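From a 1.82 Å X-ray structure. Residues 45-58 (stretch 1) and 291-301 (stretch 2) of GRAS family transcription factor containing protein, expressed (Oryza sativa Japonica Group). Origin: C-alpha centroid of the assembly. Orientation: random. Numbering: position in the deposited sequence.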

ATOM      1  N   PHE A  45      14.658  -0.859 -27.513  1.00 24.40           N
ATOM      2  CA  PHE A  45      15.307   0.445 -27.621  1.00 20.73           C
ATOM      3  C   PHE A  45      16.545   0.564 -26.730  1.00 24.98           C
ATOM      4  O   PHE A  45      17.643   0.928 -27.203  1.00 22.61           O
ATOM      5  CB  PHE A  45      14.285   1.561 -27.308  1.00 22.78           C
ATOM      6  CG  PHE A  45      14.893   2.945 -27.278  1.00 24.03           C
ATOM      7  CD1 PHE A  45      14.937   3.714 -28.435  1.00 28.99           C
ATOM      8  CD2 PHE A  45      15.420   3.463 -26.114  1.00 26.28           C
ATOM      9  CE1 PHE A  45      15.510   4.987 -28.426  1.00 31.96           C
ATOM     10  CE2 PHE A  45      16.004   4.753 -26.078  1.00 33.58           C
ATOM     11  CZ  PHE A  45      16.043   5.518 -27.256  1.00 36.44           C
ATOM     12  N   TYR A  46      16.394   0.239 -25.434  1.00 21.48           N
ATOM     13  CA  TYR A  46      17.540   0.427 -24.547  1.00 17.93           C
ATOM     14  C   TYR A  46      18.625  -0.615 -24.798  1.00 20.41           C
ATOM     15  O   TYR A  46      19.819  -0.312 -24.713  1.00 21.95           O
ATOM     16  CB  TYR A  46      17.088   0.393 -23.086  1.00 20.38           C
ATOM     17  CG  TYR A  46      16.175   1.571 -22.830  1.00 23.68           C
ATOM     18  CD1 TYR A  46      16.706   2.866 -22.723  1.00 25.81           C
ATOM     19  CD2 TYR A  46      14.795   1.407 -22.728  1.00 22.98           C
ATOM     20  CE1 TYR A  46      15.882   3.962 -22.507  1.00 25.37           C
ATOM     21  CE2 TYR A  46      13.975   2.497 -22.521  1.00 23.20           C
ATOM     22  CZ  TYR A  46      14.529   3.767 -22.431  1.00 24.36           C
ATOM     23  OH  TYR A  46      13.690   4.837 -22.235  1.00 26.62           O
ATOM     24  N   PHE A  47      18.218  -1.850 -25.105  1.00 18.96           N
ATOM     25  CA  PHE A  47      19.246  -2.866 -25.408  1.00 18.97           C
ATOM     26  C   PHE A  47      19.992  -2.619 -26.712  1.00 19.84           C
ATOM     27  O   PHE A  47      21.174  -2.859 -26.796  1.00 20.64           O
ATOM     28  CB  PHE A  47      18.611  -4.257 -25.431  1.00 23.88           C
ATOM     29  CG  PHE A  47      18.612  -4.911 -24.088  1.00 22.06           C
ATOM     30  CD1 PHE A  47      17.676  -4.541 -23.115  1.00 20.12           C
ATOM     31  CD2 PHE A  47      19.549  -5.875 -23.783  1.00 20.14           C
ATOM     32  CE1 PHE A  47      17.674  -5.166 -21.855  1.00 17.39           C
ATOM     33  CE2 PHE A  47      19.589  -6.463 -22.511  1.00 21.25           C
ATOM     34  CZ  PHE A  47      18.627  -6.110 -21.551  1.00 19.90           C
ATOM     35  N   ALA A  48      19.304  -2.154 -27.729  1.00 21.36           N
ATOM     36  CA  ALA A  48      19.957  -1.887 -29.009  1.00 24.04           C
ATOM     37  C   ALA A  48      20.886  -0.728 -28.881  1.00 24.52           C
ATOM     38  O   ALA A  48      21.938  -0.689 -29.498  1.00 24.27           O
ATOM     39  CB  ALA A  48      18.904  -1.618 -30.088  1.00 26.74           C
ATOM     40  N   ASP A  49      20.510   0.241 -28.050  1.00 23.92           N
ATOM     41  CA  ASP A  49      21.421   1.343 -27.755  1.00 25.11           C
ATOM     42  C   ASP A  49      22.702   0.867 -27.080  1.00 27.83           C
ATOM     43  O   ASP A  49      23.830   1.286 -27.426  1.00 23.67           O
ATOM     44  CB  ASP A  49      20.700   2.371 -26.885  1.00 27.30           C
ATOM     45  CG  ASP A  49      21.475   3.675 -26.745  1.00 38.75           C
ATOM     46  OD1 ASP A  49      21.294   4.554 -27.609  1.00 44.43           O
ATOM     47  OD2 ASP A  49      22.269   3.812 -25.791  1.00 40.90           O
ATOM     48  N   ALA A  50      22.537  -0.002 -26.080  1.00 21.79           N
ATOM     49  CA  ALA A  50      23.710  -0.493 -25.384  1.00 21.18           C
ATOM     50  C   ALA A  50      24.583  -1.313 -26.339  1.00 18.73           C
ATOM     51  O   ALA A  50      25.818  -1.227 -26.262  1.00 23.14           O
ATOM     52  CB  ALA A  50      23.295  -1.362 -24.150  1.00 23.16           C
ATOM     53  N   LEU A  51      23.947  -2.145 -27.164  1.00 21.07           N
ATOM     54  CA  LEU A  51      24.727  -2.970 -28.096  1.00 22.97           C
ATOM     55  C   LEU A  51      25.519  -2.056 -29.070  1.00 23.93           C
ATOM     56  O   LEU A  51      26.718  -2.279 -29.350  1.00 20.96           O
ATOM     57  CB  LEU A  51      23.824  -3.905 -28.834  1.00 20.35           C
ATOM     58  CG  LEU A  51      24.503  -4.845 -29.818  1.00 22.65           C
ATOM     59  CD1 LEU A  51      25.689  -5.589 -29.152  1.00 25.41           C
ATOM     60  CD2 LEU A  51      23.519  -5.798 -30.413  1.00 22.21           C
ATOM     61  N   SER A  52      24.855  -1.008 -29.560  1.00 23.54           N
ATOM     62  CA  SER A  52      25.582  -0.031 -30.401  1.00 24.20           C
ATOM     63  C   SER A  52      26.774   0.548 -29.714  1.00 21.97           C
ATOM     64  O   SER A  52      27.840   0.603 -30.290  1.00 24.53           O
ATOM     65  CB  SER A  52      24.699   1.151 -30.816  1.00 30.08           C
ATOM     66  OG  SER A  52      23.581   0.713 -31.522  1.00 37.14           O
ATOM     67  N   ARG A  53      26.591   1.029 -28.493  1.00 24.02           N
ATOM     68  CA  ARG A  53      27.721   1.591 -27.766  1.00 27.10           C
ATOM     69  C   ARG A  53      28.858   0.591 -27.559  1.00 24.78           C
ATOM     70  O   ARG A  53      30.033   0.932 -27.687  1.00 27.08           O
ATOM     71  CB  ARG A  53      27.280   2.122 -26.403  1.00 28.66           C
ATOM     72  CG  ARG A  53      26.525   3.422 -26.444  1.00 39.80           C
ATOM     73  CD  ARG A  53      26.213   3.872 -25.022  1.00 48.44           C
ATOM     74  NE  ARG A  53      26.142   5.326 -24.911  1.00 62.35           N
ATOM     75  CZ  ARG A  53      25.010   6.025 -24.930  1.00 63.52           C
ATOM     76  NH1 ARG A  53      23.845   5.401 -25.057  1.00 57.65           N
ATOM     77  NH2 ARG A  53      25.042   7.351 -24.829  1.00 64.75           N
ATOM     78  N   ARG A  54      28.503  -0.645 -27.225  1.00 25.86           N
ATOM     79  CA  ARG A  54      29.513  -1.706 -27.120  1.00 22.42           C
ATOM     80  C   ARG A  54      30.328  -1.835 -28.421  1.00 25.03           C
ATOM     81  O   ARG A  54      31.548  -1.904 -28.396  1.00 24.52           O
ATOM     82  CB  ARG A  54      28.838  -3.066 -26.802  1.00 23.53           C
ATOM     83  CG  ARG A  54      29.858  -4.178 -26.483  1.00 23.84           C
ATOM     84  CD  ARG A  54      29.118  -5.464 -26.209  1.00 27.78           C
ATOM     85  NE  ARG A  54      30.022  -6.598 -26.011  1.00 27.97           N
ATOM     86  CZ  ARG A  54      30.665  -6.902 -24.885  1.00 26.71           C
ATOM     87  NH1 ARG A  54      30.542  -6.178 -23.785  1.00 27.22           N
ATOM     88  NH2 ARG A  54      31.427  -7.998 -24.856  1.00 30.53           N
ATOM     89  N   LEU A  55      29.628  -1.877 -29.546  1.00 23.77           N
ATOM     90  CA  LEU A  55      30.295  -2.032 -30.838  1.00 25.36           C
ATOM     91  C   LEU A  55      31.122  -0.816 -31.189  1.00 26.46           C
ATOM     92  O   LEU A  55      32.190  -0.947 -31.760  1.00 31.83           O
ATOM     93  CB  LEU A  55      29.260  -2.314 -31.918  1.00 23.34           C
ATOM     94  CG  LEU A  55      28.659  -3.685 -31.715  1.00 29.96           C
ATOM     95  CD1 LEU A  55      27.644  -4.045 -32.770  1.00 29.82           C
ATOM     96  CD2 LEU A  55      29.787  -4.700 -31.656  1.00 35.56           C
ATOM     97  N   ALA A  56      30.658   0.370 -30.802  1.00 23.39           N
ATOM     98  CA  ALA A  56      31.373   1.587 -31.150  1.00 25.91           C
ATOM     99  C   ALA A  56      32.668   1.700 -30.356  1.00 31.84           C
ATOM    100  O   ALA A  56      33.680   2.194 -30.853  1.00 30.54           O
ATOM    101  CB  ALA A  56      30.494   2.799 -30.899  1.00 26.21           C
ATOM    102  N   CYS A  57      32.654   1.255 -29.100  1.00 32.01           N
ATOM    103  CA  CYS A  57      33.874   1.384 -28.305  1.00 39.51           C
ATOM    104  C   CYS A  57      34.926   0.343 -28.672  1.00 44.09           C
ATOM    105  O   CYS A  57      36.124   0.582 -28.505  1.00 50.21           O
ATOM    106  CB  CYS A  57      33.545   1.323 -26.817  1.00 41.51           C
ATOM    107  SG  CYS A  57      32.499   2.724 -26.342  1.00 57.88           S
ATOM    108  N   GLY A  58      34.487  -0.793 -29.201  1.00 50.17           N
ATOM    109  CA  GLY A  58      35.404  -1.852 -29.566  1.00 57.91           C
ATOM    110  C   GLY A  58      35.956  -2.591 -28.354  1.00 68.63           C
ATOM    111  O   GLY A  58      36.475  -1.984 -27.410  1.00 72.52           O
ATOM    112  N   ARG A 291      21.320   0.657 -16.138  1.00 22.46           N
ATOM    113  CA  ARG A 291      21.761  -0.674 -15.699  1.00 21.63           C
ATOM    114  C   ARG A 291      22.049  -1.581 -16.886  1.00 17.87           C
ATOM    115  O   ARG A 291      23.027  -2.358 -16.892  1.00 21.81           O
ATOM    116  CB  ARG A 291      20.704  -1.310 -14.794  1.00 18.00           C
ATOM    117  CG  ARG A 291      20.678  -0.588 -13.429  1.00 21.40           C
ATOM    118  CD  ARG A 291      19.446  -0.974 -12.605  1.00 22.27           C
ATOM    119  NE  ARG A 291      19.429  -0.185 -11.355  1.00 25.19           N
ATOM    120  CZ  ARG A 291      18.562  -0.366 -10.365  1.00 27.10           C
ATOM    121  NH1 ARG A 291      17.614  -1.293 -10.470  1.00 26.54           N
ATOM    122  NH2 ARG A 291      18.636   0.405  -9.283  1.00 28.03           N
ATOM    123  N   ILE A 292      21.192  -1.477 -17.884  1.00 19.76           N
ATOM    124  CA  ILE A 292      21.370  -2.244 -19.129  1.00 22.62           C
ATOM    125  C   ILE A 292      22.709  -1.844 -19.782  1.00 24.73           C
ATOM    126  O   ILE A 292      23.486  -2.699 -20.196  1.00 22.52           O
ATOM    127  CB  ILE A 292      20.161  -2.007 -20.057  1.00 20.13           C
ATOM    128  CG1 ILE A 292      18.914  -2.724 -19.480  1.00 18.16           C
ATOM    129  CG2 ILE A 292      20.382  -2.563 -21.479  1.00 19.93           C
ATOM    130  CD1 ILE A 292      17.590  -2.165 -20.059  1.00 20.28           C
ATOM    131  N   GLN A 293      22.985  -0.534 -19.866  1.00 22.76           N
ATOM    132  CA  GLN A 293      24.277  -0.080 -20.370  1.00 26.18           C
ATOM    133  C   GLN A 293      25.442  -0.721 -19.620  1.00 25.15           C
ATOM    134  O   GLN A 293      26.469  -1.114 -20.213  1.00 28.07           O
ATOM    135  CB  GLN A 293      24.383   1.459 -20.271  1.00 26.65           C
ATOM    136  CG  GLN A 293      23.439   2.192 -21.194  1.00 31.65           C
ATOM    137  CD  GLN A 293      23.952   2.223 -22.618  1.00 42.51           C
ATOM    138  OE1 GLN A 293      25.146   2.006 -22.851  1.00 44.67           O
ATOM    139  NE2 GLN A 293      23.059   2.471 -23.583  1.00 33.00           N
ATOM    140  N   ARG A 294      25.315  -0.834 -18.306  1.00 22.69           N
ATOM    141  CA  ARG A 294      26.414  -1.368 -17.539  1.00 27.59           C
ATOM    142  C   ARG A 294      26.591  -2.864 -17.798  1.00 28.78           C
ATOM    143  O   ARG A 294      27.715  -3.347 -17.841  1.00 31.42           O
ATOM    144  CB  ARG A 294      26.219  -1.072 -16.054  1.00 32.55           C
ATOM    145  CG  ARG A 294      26.088   0.413 -15.843  1.00 40.53           C
ATOM    146  CD  ARG A 294      26.365   0.877 -14.454  1.00 54.62           C
ATOM    147  NE  ARG A 294      26.142   2.318 -14.379  1.00 64.98           N
ATOM    148  CZ  ARG A 294      25.010   2.891 -13.979  1.00 56.17           C
ATOM    149  NH1 ARG A 294      23.975   2.141 -13.580  1.00 54.82           N
ATOM    150  NH2 ARG A 294      24.917   4.219 -13.969  1.00 58.28           N
ATOM    151  N   ALA A 295      25.501  -3.574 -18.018  1.00 25.20           N
ATOM    152  CA  ALA A 295      25.587  -5.027 -18.104  1.00 26.10           C
ATOM    153  C   ALA A 295      26.002  -5.514 -19.485  1.00 30.86           C
ATOM    154  O   ALA A 295      26.629  -6.571 -19.600  1.00 29.66           O
ATOM    155  CB  ALA A 295      24.268  -5.646 -17.742  1.00 23.87           C
ATOM    156  N   VAL A 296      25.620  -4.746 -20.511  1.00 25.21           N
ATOM    157  CA  VAL A 296      25.667  -5.220 -21.883  1.00 25.83           C
ATOM    158  C   VAL A 296      26.386  -4.221 -22.811  1.00 28.69           C
ATOM    159  O   VAL A 296      26.538  -4.445 -24.018  1.00 30.03           O
ATOM    160  CB  VAL A 296      24.187  -5.547 -22.257  1.00 33.73           C
ATOM    161  CG1 VAL A 296      23.691  -4.917 -23.526  1.00 37.44           C
ATOM    162  CG2 VAL A 296      23.949  -7.024 -22.130  1.00 31.63           C
ATOM    163  N   GLY A 297      26.882  -3.143 -22.219  1.00 25.89           N
ATOM    164  CA  GLY A 297      27.565  -2.089 -22.947  1.00 26.40           C
ATOM    165  C   GLY A 297      29.038  -2.377 -23.133  1.00 29.17           C
ATOM    166  O   GLY A 297      29.461  -3.513 -23.041  1.00 27.93           O
ATOM    167  N   PRO A 298      29.836  -1.329 -23.388  1.00 35.79           N
ATOM    168  CA  PRO A 298      31.250  -1.497 -23.730  1.00 38.52           C
ATOM    169  C   PRO A 298      32.091  -2.164 -22.657  1.00 43.73           C
ATOM    170  O   PRO A 298      32.971  -2.971 -22.975  1.00 43.95           O
ATOM    171  CB  PRO A 298      31.725  -0.061 -23.956  1.00 40.82           C
ATOM    172  CG  PRO A 298      30.656   0.831 -23.389  1.00 44.31           C
ATOM    173  CD  PRO A 298      29.386   0.069 -23.550  1.00 39.81           C
ATOM    174  N   GLU A 299      31.816  -1.844 -21.400  1.00 42.36           N
ATOM    175  CA  GLU A 299      32.799  -2.142 -20.350  1.00 54.40           C
ATOM    176  C   GLU A 299      33.002  -3.632 -20.078  1.00 54.77           C
ATOM    177  O   GLU A 299      32.042  -4.421 -20.075  1.00 53.07           O
ATOM    178  CB  GLU A 299      32.411  -1.426 -19.052  1.00 58.45           C
ATOM    179  CG  GLU A 299      32.482   0.092 -19.143  1.00 62.62           C
ATOM    180  CD  GLU A 299      32.080   0.763 -17.847  1.00 76.33           C
ATOM    181  OE1 GLU A 299      31.165   0.240 -17.160  1.00 73.08           O
ATOM    182  OE2 GLU A 299      32.687   1.810 -17.519  1.00 78.70           O
ATOM    183  N   GLU A 300      34.256  -4.022 -19.844  1.00 53.60           N
ATOM    184  CA  GLU A 300      34.541  -5.416 -19.468  1.00 55.70           C
ATOM    185  C   GLU A 300      35.639  -5.532 -18.408  1.00 53.53           C
ATOM    186  O   GLU A 300      36.366  -4.561 -18.131  1.00 49.60           O
ATOM    187  CB  GLU A 300      34.924  -6.257 -20.696  1.00 53.52           C
ATOM    188  CG  GLU A 300      33.766  -6.559 -21.661  1.00 55.65           C
ATOM    189  CD  GLU A 300      32.769  -7.585 -21.106  1.00 56.23           C
ATOM    190  OE1 GLU A 300      32.946  -8.032 -19.938  1.00 59.61           O
ATOM    191  OE2 GLU A 300      31.822  -7.960 -21.849  1.00 42.63           O
ATOM    192  N   GLY A 301      35.738  -6.731 -17.828  1.00 52.84           N
ATOM    193  CA  GLY A 301      36.717  -7.029 -16.796  1.00 49.19           C
ATOM    194  C   GLY A 301      36.486  -6.139 -15.608  1.00 51.91           C
ATOM    195  O   GLY A 301      35.338  -5.884 -15.220  1.00 49.49           O
TER
HETATM  196  O   HOH W   1      20.489   1.527 -22.475  1.00 37.00           O

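The strongest polar contact between the two stretches centers on Arg54, whose extended side chain reaches from helix 45-57 to the segment that follows helix 291-296. Its guanidinium forms a salt bridge with Glu300, with NH1 and NH2 of Arg54 donating to Glu300 OE2 at 2.9 and 3.0 Å, respectively. Arg54 NH1 also donates to Gly297 O at 3.0 Å, so one terminal nitrogen joins a carboxylate and a backbone carbonyl, both near the guanidinium plane.

Gln293 supplies a second polar site. Its NE2 makes a short but weak hydrogen bond to Asp49 OD2 (2.7 Å, with the position of OD2 less certain) and donates to a water, 3.0 Å away, that in turn donates to Tyr46 O at 3.0 Å.

Apolar packing complements these polar contacts. The helices run in broadly the same direction, at 42°, with axes 8.9 Å apart at closest approach. Ile292 CG2 sits over one face of the Phe47 ring, 3.7 Å from its centroid, in a CH-pi contact. Small Ala50 points toward the other helix, its CB packing 3.6 Å from Val296 CG1. Beyond Gly297, where helical geometry ends, the backbones come close, with Arg54 CA 3.8 Å from Pro298 N, and Cys57 CB meets Pro298 CB at 3.7 Å.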